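Local structure of uncharacterised protein (Vibrio cholerae, 5KKO) at residues F7-D10 with E11-N15. The protein is of unknown function; it is a small strand-helix-helix protein whose strand pairs with that of another copy within a six-chain assembly. Residues are numbered along the deposited sequence; the frame is centred on the assembly and turned at random.
Sequences FQID and ELTLN
An N-cap marks the switch from strand 2-10 to helix 11-20: the carboxylate of D10 meets the first turn of the helix, where T13 binds both of its oxygens. The backbone N of T13 gives the capping bond to D10 OD2 (2.8 Å, 150° at the hydrogen), reaching it from above the carboxylate plane. The hydroxyl OG1 of T13 donates to the syn lone pair of D10 OD1 (2.7 Å), and the two bonds together should restrict rotation of the group. With CG between the backbone N and the carbonyl carbon (chi1 58°), the D10 carboxylate lies beside the N-H of T13. Its own carbonyl opens the regular helical pattern, D10 O accepting from L14 N at 3.0 Å. The chain bends here, the short strand and helix segments running at 81° to each other. Beside the cap, I9 lays CD1 against L14 CB (3.6 Å), and I9 CD1 lies 3.8 Å from T13 CG2, the two side chains crossing at a slant. I9 also rests on I42 of helix 28-43, while T13 touches H38 of the same helix. Residues 7-10 pair antiparallel with a strand of a second subunit, where I9 packs on I9 of that subunit and L14 on its F7.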
# COMPACT_ATOMS: atom_id res chain seq x y z
N PHE C 7 6.07 3.80 -7.20
CA PHE C 7 6.82 4.76 -7.99
C PHE C 7 8.28 4.34 -7.93
O PHE C 7 8.71 3.76 -6.92
CB PHE C 7 6.62 6.16 -7.42
CG PHE C 7 5.24 6.67 -7.63
CD1 PHE C 7 4.27 6.39 -6.74
CD2 PHE C 7 4.92 7.41 -8.73
CE1 PHE C 7 2.98 6.80 -6.91
CE2 PHE C 7 3.61 7.86 -8.90
CZ PHE C 7 2.64 7.53 -7.97
N GLN C 8 9.01 4.58 -8.98
CA GLN C 8 10.42 4.27 -8.98
C GLN C 8 11.21 5.57 -8.87
O GLN C 8 10.88 6.51 -9.46
CB GLN C 8 10.85 3.50 -10.22
CG GLN C 8 10.24 2.11 -10.33
CD GLN C 8 11.22 0.99 -10.66
OE1 GLN C 8 11.25 -0.03 -9.98
NE2 GLN C 8 12.02 1.17 -11.72
N ILE C 9 12.25 5.58 -8.06
CA ILE C 9 13.12 6.76 -7.94
C ILE C 9 14.57 6.35 -8.22
O ILE C 9 15.07 5.38 -7.63
CB ILE C 9 12.98 7.43 -6.56
CG1 ILE C 9 13.94 8.61 -6.47
CG2 ILE C 9 13.23 6.50 -5.45
CD1 ILE C 9 13.93 9.18 -5.15
N ASP C 10 15.23 7.07 -9.13
CA ASP C 10 16.61 6.75 -9.40
C ASP C 10 17.49 7.09 -8.20
O ASP C 10 17.18 7.96 -7.39
CB ASP C 10 17.12 7.51 -10.63
CG ASP C 10 16.96 9.00 -10.44
OD1 ASP C 10 15.81 9.50 -10.46
OD2 ASP C 10 17.98 9.64 -10.18
N GLU C 11 18.63 6.42 -8.13
CA GLU C 11 19.54 6.60 -7.01
C GLU C 11 20.07 8.02 -6.94
O GLU C 11 20.19 8.59 -5.85
CB GLU C 11 20.68 5.57 -7.11
CG GLU C 11 21.66 5.67 -5.96
CD GLU C 11 22.57 4.47 -5.93
OE1 GLU C 11 22.65 3.82 -4.86
OE2 GLU C 11 23.19 4.17 -6.98
N LEU C 12 20.33 8.65 -8.09
CA LEU C 12 20.82 10.03 -8.02
C LEU C 12 19.81 10.96 -7.35
O LEU C 12 20.18 11.83 -6.54
CB LEU C 12 21.19 10.55 -9.43
CG LEU C 12 22.69 10.53 -9.78
CD1 LEU C 12 23.42 11.71 -9.12
CD2 LEU C 12 23.35 9.21 -9.41
N THR C 13 18.54 10.82 -7.71
CA THR C 13 17.51 11.66 -7.12
C THR C 13 17.31 11.34 -5.64
O THR C 13 17.15 12.25 -4.82
CB THR C 13 16.19 11.48 -7.86
OG1 THR C 13 16.38 11.85 -9.25
CG2 THR C 13 15.03 12.27 -7.16
N LEU C 14 17.31 10.05 -5.28
CA LEU C 14 17.18 9.72 -3.87
C LEU C 14 18.32 10.32 -3.05
O LEU C 14 18.10 10.91 -1.97
CB LEU C 14 17.10 8.20 -3.71
CG LEU C 14 17.10 7.66 -2.32
CD1 LEU C 14 15.88 8.19 -1.69
CD2 LEU C 14 17.07 6.09 -2.37
N ASN C 15 19.56 10.17 -3.54
CA ASN C 15 20.70 10.71 -2.82
C ASN C 15 20.67 12.22 -2.79
O ASN C 15 21.06 12.83 -1.78
CB ASN C 15 22.00 10.18 -3.47
CG ASN C 15 22.30 8.76 -3.03
OD1 ASN C 15 21.75 8.30 -2.00
ND2 ASN C 15 23.12 8.05 -3.79